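Local coordinates for glutamine amidotransferase type-2 domain-containing protein (Pseudomonas aeruginosa PAO1, PDB 1TE5) that is of unestablished function but probably acts as a class-II glutamine amidotransferase, a family whose members release ammonia from glutamine for transfer to an acceptor, at residues P93-L98 with Y102-H107; F114-G119 with S129-C134. All coordinates share one frame; numbering follows the deposited sequence.

Interaction 1 (P93-L98 with Y102-H107)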
ATOM      1  N   PRO A  93       2.212   1.244   9.532  1.00 23.97           N
ATOM      2  CA  PRO A  93       1.611   2.583   9.479  1.00 25.17           C
ATOM      3  C   PRO A  93       0.356   2.620   8.583  1.00 23.55           C
ATOM      4  O   PRO A  93       0.041   1.634   7.927  1.00 24.94           O
ATOM      5  CB  PRO A  93       2.746   3.437   8.919  1.00 26.15           C
ATOM      6  CG  PRO A  93       3.476   2.492   8.037  1.00 28.52           C
ATOM      7  CD  PRO A  93       3.520   1.231   8.848  1.00 25.48           C
ATOM      8  N   PHE A  94      -0.347   3.755   8.577  1.00 21.94           N
ATOM      9  CA  PHE A  94      -1.560   3.916   7.777  1.00 23.72           C
ATOM     10  C   PHE A  94      -1.358   4.956   6.670  1.00 20.89           C
ATOM     11  O   PHE A  94      -0.640   5.941   6.854  1.00 25.94           O
ATOM     12  CB  PHE A  94      -2.743   4.308   8.669  1.00 24.01           C
ATOM     13  CG  PHE A  94      -3.016   3.327   9.770  1.00 22.68           C
ATOM     14  CD1 PHE A  94      -2.640   3.606  11.078  1.00 24.70           C
ATOM     15  CD2 PHE A  94      -3.638   2.111   9.498  1.00 19.40           C
ATOM     16  CE1 PHE A  94      -2.885   2.680  12.097  1.00 26.09           C
ATOM     17  CE2 PHE A  94      -3.886   1.183  10.505  1.00 25.47           C
ATOM     18  CZ  PHE A  94      -3.511   1.468  11.804  1.00 28.10           C
ATOM     19  N   ILE A  95      -1.990   4.722   5.521  1.00 21.84           N
ATOM     20  CA  ILE A  95      -1.877   5.624   4.374  1.00 21.73           C
ATOM     21  C   ILE A  95      -3.237   6.152   3.925  1.00 21.63           C
ATOM     22  O   ILE A  95      -4.247   5.449   3.996  1.00 21.89           O
ATOM     23  CB  ILE A  95      -1.214   4.917   3.167  1.00 23.03           C
ATOM     24  CG1 ILE A  95       0.104   4.266   3.587  1.00 25.33           C
ATOM     25  CG2 ILE A  95      -0.981   5.905   2.020  1.00 23.73           C
ATOM     26  CD1 ILE A  95       0.804   3.572   2.460  1.00 26.68           C
ATOM     27  N   ARG A  96      -3.248   7.395   3.451  1.00 22.21           N
ATOM     28  CA  ARG A  96      -4.459   8.041   2.953  1.00 28.31           C
ATOM     29  C   ARG A  96      -4.060   9.274   2.159  1.00 29.96           C
ATOM     30  O   ARG A  96      -3.182  10.026   2.585  1.00 29.08           O
ATOM     31  CB  ARG A  96      -5.391   8.412   4.108  1.00 27.06           C
ATOM     32  CG  ARG A  96      -6.834   8.017   3.849  1.00 33.96           C
ATOM     33  CD  ARG A  96      -7.552   7.523   5.100  1.00 33.60           C
ATOM     34  NE  ARG A  96      -6.907   6.292   5.535  1.00 39.61           N
ATOM     35  CZ  ARG A  96      -7.507   5.329   6.226  1.00 33.86           C
ATOM     36  NH1 ARG A  96      -6.821   4.258   6.578  1.00 38.12           N
ATOM     37  NH2 ARG A  96      -8.789   5.424   6.560  1.00 35.35           N
ATOM     38  N   GLU A  97      -4.644   9.452   0.975  1.00 28.51           N
ATOM     39  CA  GLU A  97      -4.299  10.618   0.166  1.00 30.21           C
ATOM     40  C   GLU A  97      -5.126  11.843   0.506  1.00 27.46           C
ATOM     41  O   GLU A  97      -6.326  11.752   0.764  1.00 25.55           O
ATOM     42  CB  GLU A  97      -4.370  10.320  -1.340  1.00 33.08           C
ATOM     43  CG  GLU A  97      -5.754  10.384  -1.971  1.00 34.64           C
ATOM     44  CD  GLU A  97      -6.107  11.739  -2.597  1.00 23.53           C
ATOM     45  OE1 GLU A  97      -5.270  12.666  -2.656  1.00 30.66           O
ATOM     46  OE2 GLU A  97      -7.257  11.859  -3.039  1.00 25.34           O
ATOM     47  N   LEU A  98      -4.439  12.976   0.538  1.00 24.91           N
ATOM     48  CA  LEU A  98      -5.019  14.278   0.810  1.00 25.80           C
ATOM     49  C   LEU A  98      -4.224  15.234  -0.083  1.00 23.59           C
ATOM     50  O   LEU A  98      -2.992  15.214  -0.102  1.00 22.11           O
ATOM     51  CB  LEU A  98      -4.867  14.655   2.291  1.00 27.36           C
ATOM     52  CG  LEU A  98      -5.746  15.798   2.820  1.00 29.01           C
ATOM     53  CD1 LEU A  98      -5.788  15.772   4.327  1.00 28.59           C
ATOM     54  CD2 LEU A  98      -5.254  17.140   2.329  1.00 30.50           C
ATOM     55  N   TYR A 102       0.240  11.121  -0.906  1.00 21.76           N
ATOM     56  CA  TYR A 102      -0.087  10.008  -0.013  1.00 20.28           C
ATOM     57  C   TYR A 102       0.441  10.356   1.369  1.00 20.78           C
ATOM     58  O   TYR A 102       1.603  10.700   1.520  1.00 19.68           O
ATOM     59  CB  TYR A 102       0.531   8.689  -0.502  1.00 19.47           C
ATOM     60  CG  TYR A 102      -0.149   8.081  -1.717  1.00 20.72           C
ATOM     61  CD1 TYR A 102       0.558   7.879  -2.905  1.00 17.75           C
ATOM     62  CD2 TYR A 102      -1.504   7.712  -1.690  1.00 22.14           C
ATOM     63  CE1 TYR A 102      -0.057   7.340  -4.026  1.00 16.38           C
ATOM     64  CE2 TYR A 102      -2.126   7.174  -2.818  1.00 20.87           C
ATOM     65  CZ  TYR A 102      -1.396   6.992  -3.973  1.00 22.92           C
ATOM     66  OH  TYR A 102      -2.005   6.489  -5.100  1.00 21.31           O
ATOM     67  N   TRP A 103      -0.429  10.348   2.363  1.00 22.20           N
ATOM     68  CA  TRP A 103       0.007  10.656   3.715  1.00 21.58           C
ATOM     69  C   TRP A 103       0.276   9.364   4.458  1.00 18.72           C
ATOM     70  O   TRP A 103      -0.498   8.413   4.341  1.00 26.53           O
ATOM     71  CB  TRP A 103      -1.049  11.473   4.463  1.00 20.49           C
ATOM     72  CG  TRP A 103      -1.000  12.931   4.161  1.00 21.05           C
ATOM     73  CD1 TRP A 103      -0.998  13.515   2.923  1.00 25.25           C
ATOM     74  CD2 TRP A 103      -0.967  14.005   5.109  1.00 26.31           C
ATOM     75  NE1 TRP A 103      -0.970  14.886   3.046  1.00 23.44           N
ATOM     76  CE2 TRP A 103      -0.948  15.212   4.376  1.00 25.66           C
ATOM     77  CE3 TRP A 103      -0.958  14.064   6.508  1.00 27.77           C
ATOM     78  CZ2 TRP A 103      -0.926  16.462   4.993  1.00 23.04           C
ATOM     79  CZ3 TRP A 103      -0.936  15.311   7.123  1.00 26.09           C
ATOM     80  CH2 TRP A 103      -0.919  16.491   6.362  1.00 27.28           C
ATOM     81  N   THR A 104       1.333   9.349   5.263  1.00 22.11           N
ATOM     82  CA  THR A 104       1.707   8.164   6.036  1.00 20.58           C
ATOM     83  C   THR A 104       1.704   8.532   7.525  1.00 19.60           C
ATOM     84  O   THR A 104       2.181   9.600   7.905  1.00 22.53           O
ATOM     85  CB  THR A 104       3.093   7.623   5.583  1.00 23.00           C
ATOM     86  OG1 THR A 104       3.004   7.113   4.242  1.00 26.93           O
ATOM     87  CG2 THR A 104       3.548   6.495   6.485  1.00 27.66           C
ATOM     88  N   PHE A 105       1.146   7.662   8.360  1.00 23.84           N
ATOM     89  CA  PHE A 105       1.041   7.918   9.791  1.00 23.61           C
ATOM     90  C   PHE A 105       1.426   6.717  10.666  1.00 22.90           C
ATOM     91  O   PHE A 105       1.020   5.582  10.413  1.00 24.13           O
ATOM     92  CB  PHE A 105      -0.401   8.338  10.078  1.00 24.78           C
ATOM     93  CG  PHE A 105      -0.707   8.623  11.526  1.00 23.61           C
ATOM     94  CD1 PHE A 105      -0.590   9.905  12.039  1.00 25.78           C
ATOM     95  CD2 PHE A 105      -1.210   7.622  12.355  1.00 26.90           C
ATOM     96  CE1 PHE A 105      -0.977  10.189  13.351  1.00 25.95           C
ATOM     97  CE2 PHE A 105      -1.597   7.900  13.669  1.00 31.98           C
ATOM     98  CZ  PHE A 105      -1.480   9.185  14.163  1.00 29.30           C
ATOM     99  N   ALA A 106       2.219   6.975  11.697  1.00 24.13           N
ATOM    100  CA  ALA A 106       2.624   5.937  12.628  1.00 26.30           C
ATOM    101  C   ALA A 106       2.504   6.525  14.029  1.00 27.68           C
ATOM    102  O   ALA A 106       3.002   7.620  14.293  1.00 26.76           O
ATOM    103  CB  ALA A 106       4.045   5.492  12.346  1.00 26.33           C
ATOM    104  N   HIS A 107       1.819   5.803  14.912  1.00 28.39           N
ATOM    105  CA  HIS A 107       1.605   6.257  16.280  1.00 29.86           C
ATOM    106  C   HIS A 107       1.992   5.214  17.335  1.00 28.69           C
ATOM    107  O   HIS A 107       1.665   4.030  17.220  1.00 27.83           O
ATOM    108  CB  HIS A 107       0.131   6.624  16.414  1.00 29.24           C
ATOM    109  CG  HIS A 107      -0.330   6.701  17.841  1.00 30.58           C
ATOM    110  ND1 HIS A 107      -1.512   6.146  18.281  1.00 32.78           N
ATOM    111  CD2 HIS A 107       0.244   7.267  18.930  1.00 31.19           C
ATOM    112  CE1 HIS A 107      -1.651   6.373  19.574  1.00 32.15           C
ATOM    113  NE2 HIS A 107      -0.597   7.050  19.994  1.00 29.20           N
TER
HETATM  114  O   HOH W   1      -0.938  17.261   0.862  1.00 45.79           O
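Trp103 has more surface covered by strand 94-98 than any other residue here. Its CB starts 3.2 Å from Arg96 O, the carbonyl that also accepts the Trp103 backbone N-H at 2.8 Å. From there CG swings anti to the carbonyl carbon (chi1 -82°), which carries the indole back along the sheet to Leu98. CD1 lies 4.1 Å from Leu98 CB, a methylene seated over one face of the five-membered ring in a CH-pi contact. At the ring edge, NE1 gives its proton in plane to a water at 3.2 Å, and the same water donates to Leu98 O; the indole also meets Trp179 edge-to-face. The setting is an antiparallel beta hairpin, strands 94-98 and 101-108, at the border of a six-stranded sheet in the N-terminal-nucleophile-type fold. Phe94 and Phe105 exchange two backbone bonds, both 2.9 Å long; Arg96 N likewise donates to Trp103 O. On the other face, Ile95 CG2 meets Tyr102 CB at 4.0 Å, and Glu97, the non-hydrogen-bonded partner of Tyr102, sets its CB 3.9 Å from Tyr102 CD2. The Glu97 carboxylate leads away from the partner strand, and OE2 accepts a hydrogen bond from the backbone N of Arg122 of the second subunit.

Interaction 2 (F114-G119 with S129-C134); sequences FQPKPG and SEAAFC
Phe114 and Ala131 account for most of the surface buried here, with Ala132 and Pro116 supplying the rest. The contact illustrates how an irregular loop can lie against a helix through carbon atoms, where the helix offers small side chains and leaves its backbone within reach. Phe114 has CG anti to its own N (chi1 -169°), and this extends the ring from the loop towards helix 128-143. The ring does not lie flat on the helix. It leads with CE1, which comes to 3.7 Å from Ala132 CA and 3.9 Å from Ala132 CB, while CZ follows slightly farther from the same methyl. The carbonyl carbon of Ala131 sits near the ring plane at the edge, so the aromatic edge is directed at the backbone joining the two alanines. Ala131 is touched from two directions along the loop: its CB is 4.2 Å from Phe114 CE1 and 4.3 Å from Pro116 CG. Pro116 CG also comes to 4.0 Å from Ala131 O. Within the loop, Pro116 CD lies 3.6 Å above one face of the Phe114 ring, offset toward the rim. Elsewhere the Phe114 ring meets that of Tyr164, their planes nearly perpendicular, and its side chain touches Lys167; Phe114 is thus packed between helix 128-143 and the end of helix 150-165 with the loop that follows it. The arrangement is plain apolar packing of a connecting loop on the outer side of a helix that, in this class-II amidotransferase domain, flanks the six-stranded sheet of an N-terminal-nucleophile-type fold.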
ATOM      1  N   PHE A 114     -11.103   8.164  23.652  1.00 54.95           N
ATOM      2  CA  PHE A 114     -10.906   8.891  22.408  1.00 53.78           C
ATOM      3  C   PHE A 114     -12.068   8.561  21.486  1.00 53.53           C
ATOM      4  O   PHE A 114     -12.241   7.411  21.081  1.00 54.39           O
ATOM      5  CB  PHE A 114      -9.578   8.490  21.769  1.00 53.62           C
ATOM      6  CG  PHE A 114      -9.170   9.368  20.626  1.00 51.26           C
ATOM      7  CD1 PHE A 114      -8.998   8.834  19.355  1.00 49.83           C
ATOM      8  CD2 PHE A 114      -8.980  10.736  20.816  1.00 49.74           C
ATOM      9  CE1 PHE A 114      -8.644   9.649  18.286  1.00 50.33           C
ATOM     10  CE2 PHE A 114      -8.625  11.561  19.752  1.00 50.67           C
ATOM     11  CZ  PHE A 114      -8.459  11.017  18.484  1.00 50.80           C
ATOM     12  N   GLN A 115     -12.851   9.577  21.137  1.00 54.83           N
ATOM     13  CA  GLN A 115     -14.030   9.396  20.285  1.00 55.60           C
ATOM     14  C   GLN A 115     -14.273  10.553  19.309  1.00 55.48           C
ATOM     15  O   GLN A 115     -15.303  11.231  19.370  1.00 55.68           O
ATOM     16  CB  GLN A 115     -15.266   9.181  21.170  1.00 60.51           C
ATOM     17  CG  GLN A 115     -15.226   9.903  22.542  1.00 64.34           C
ATOM     18  CD  GLN A 115     -15.207  11.433  22.450  1.00 68.01           C
ATOM     19  OE1 GLN A 115     -16.225  12.090  22.702  1.00 69.06           O
ATOM     20  NE2 GLN A 115     -14.043  12.001  22.113  1.00 68.77           N
ATOM     21  N   PRO A 116     -13.372  10.733  18.335  1.00 55.56           N
ATOM     22  CA  PRO A 116     -13.499  11.807  17.346  1.00 53.89           C
ATOM     23  C   PRO A 116     -14.789  11.735  16.539  1.00 53.89           C
ATOM     24  O   PRO A 116     -15.339  10.652  16.332  1.00 53.12           O
ATOM     25  CB  PRO A 116     -12.276  11.590  16.458  1.00 52.69           C
ATOM     26  CG  PRO A 116     -12.108  10.110  16.489  1.00 52.05           C
ATOM     27  CD  PRO A 116     -12.291   9.804  17.955  1.00 54.00           C
ATOM     28  N   LYS A 117     -15.284  12.893  16.113  1.00 54.61           N
ATOM     29  CA  LYS A 117     -16.507  12.953  15.314  1.00 55.56           C
ATOM     30  C   LYS A 117     -16.220  12.425  13.909  1.00 53.66           C
ATOM     31  O   LYS A 117     -15.294  12.893  13.240  1.00 53.58           O
ATOM     32  CB  LYS A 117     -17.009  14.392  15.211  1.00 59.68           C
ATOM     33  CG  LYS A 117     -17.117  15.116  16.540  1.00 63.86           C
ATOM     34  CD  LYS A 117     -17.378  16.603  16.327  1.00 66.19           C
ATOM     35  CE  LYS A 117     -16.327  17.229  15.419  1.00 66.87           C
ATOM     36  NZ  LYS A 117     -14.953  17.007  15.938  1.00 67.85           N
ATOM     37  N   PRO A 118     -17.007  11.435  13.450  1.00 52.32           N
ATOM     38  CA  PRO A 118     -16.842  10.839  12.121  1.00 50.54           C
ATOM     39  C   PRO A 118     -16.831  11.920  11.045  1.00 48.82           C
ATOM     40  O   PRO A 118     -17.639  12.854  11.084  1.00 48.92           O
ATOM     41  CB  PRO A 118     -18.067   9.941  12.007  1.00 52.98           C
ATOM     42  CG  PRO A 118     -18.268   9.498  13.411  1.00 52.87           C
ATOM     43  CD  PRO A 118     -18.120  10.792  14.169  1.00 53.56           C
ATOM     44  N   GLY A 119     -15.918  11.790  10.090  1.00 44.63           N
ATOM     45  CA  GLY A 119     -15.811  12.784   9.041  1.00 40.10           C
ATOM     46  C   GLY A 119     -15.510  12.187   7.691  1.00 36.48           C
ATOM     47  O   GLY A 119     -15.906  11.058   7.415  1.00 36.16           O
ATOM     48  N   SER A 129      -5.171   4.569  16.934  1.00 24.09           N
ATOM     49  CA  SER A 129      -4.165   5.217  16.104  1.00 25.67           C
ATOM     50  C   SER A 129      -4.754   5.680  14.774  1.00 24.79           C
ATOM     51  O   SER A 129      -4.510   6.809  14.342  1.00 23.27           O
ATOM     52  CB  SER A 129      -3.000   4.257  15.832  1.00 24.10           C
ATOM     53  OG  SER A 129      -2.321   3.905  17.028  1.00 32.01           O
ATOM     54  N   GLU A 130      -5.499   4.795  14.115  1.00 26.44           N
ATOM     55  CA  GLU A 130      -6.109   5.106  12.826  1.00 28.36           C
ATOM     56  C   GLU A 130      -7.242   6.119  12.963  1.00 28.38           C
ATOM     57  O   GLU A 130      -7.491   6.910  12.052  1.00 27.16           O
ATOM     58  CB  GLU A 130      -6.613   3.833  12.156  1.00 28.35           C
ATOM     59  CG  GLU A 130      -7.145   4.047  10.758  1.00 27.16           C
ATOM     60  CD  GLU A 130      -7.523   2.759  10.071  1.00 23.75           C
ATOM     61  OE1 GLU A 130      -7.530   1.696  10.737  1.00 24.95           O
ATOM     62  OE2 GLU A 130      -7.808   2.818   8.854  1.00 24.80           O
ATOM     63  N   ALA A 131      -7.962   6.047  14.080  1.00 27.56           N
ATOM     64  CA  ALA A 131      -9.052   6.976  14.351  1.00 27.29           C
ATOM     65  C   ALA A 131      -8.443   8.375  14.506  1.00 24.05           C
ATOM     66  O   ALA A 131      -9.039   9.373  14.093  1.00 28.32           O
ATOM     67  CB  ALA A 131      -9.785   6.571  15.616  1.00 26.76           C
ATOM     68  N   ALA A 132      -7.253   8.424  15.102  1.00 26.25           N
ATOM     69  CA  ALA A 132      -6.526   9.668  15.310  1.00 24.45           C
ATOM     70  C   ALA A 132      -6.008  10.191  13.983  1.00 25.00           C
ATOM     71  O   ALA A 132      -6.013  11.402  13.751  1.00 23.11           O
ATOM     72  CB  ALA A 132      -5.365   9.454  16.271  1.00 24.63           C
ATOM     73  N   PHE A 133      -5.524   9.283  13.135  1.00 22.65           N
ATOM     74  CA  PHE A 133      -4.995   9.649  11.820  1.00 24.29           C
ATOM     75  C   PHE A 133      -6.062  10.316  10.948  1.00 21.87           C
ATOM     76  O   PHE A 133      -5.825  11.363  10.335  1.00 24.93           O
ATOM     77  CB  PHE A 133      -4.465   8.403  11.098  1.00 21.20           C
ATOM     78  CG  PHE A 133      -3.835   8.688   9.757  1.00 17.44           C
ATOM     79  CD1 PHE A 133      -3.832   7.717   8.761  1.00 19.40           C
ATOM     80  CD2 PHE A 133      -3.228   9.921   9.498  1.00 12.33           C
ATOM     81  CE1 PHE A 133      -3.228   7.961   7.518  1.00 20.14           C
ATOM     82  CE2 PHE A 133      -2.620  10.183   8.260  1.00 18.69           C
ATOM     83  CZ  PHE A 133      -2.620   9.194   7.265  1.00 17.97           C
ATOM     84  N   CYS A 134      -7.201   9.651  10.832  1.00 25.77           N
ATOM     85  CA  CYS A 134      -8.309  10.157  10.048  1.00 25.14           C
ATOM     86  C   CYS A 134      -8.795  11.491  10.584  1.00 27.11           C
ATOM     87  O   CYS A 134      -9.004  12.414   9.809  1.00 27.12           O
ATOM     88  CB  CYS A 134      -9.448   9.152  10.044  1.00 26.29           C
ATOM     89  SG  CYS A 134      -9.019   7.631   9.203  1.00 33.55           S
TER

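Helix 128-143 brings the two contacts together, their centres 13 Å apart. Interaction 1 is largely buried and joins neighbouring strands by backbone hydrogen bonds, whereas interaction 2 is smaller, partly buried and farther from the chain centre, and consists of apolar packing between loop and helix. Between them the helix turns another side to the hairpin: Phe133 packs its ring nearly parallel to that of Phe105, Glu130 OE2 forms a salt bridge with Arg96 NH1 at 2.9 Å, and Ser129 OG probably hydrogen-bonds to His107 ND1. Thus one helix segment presents aromatic and polar groups inward to the sheet and alanines outward to loop 114-119.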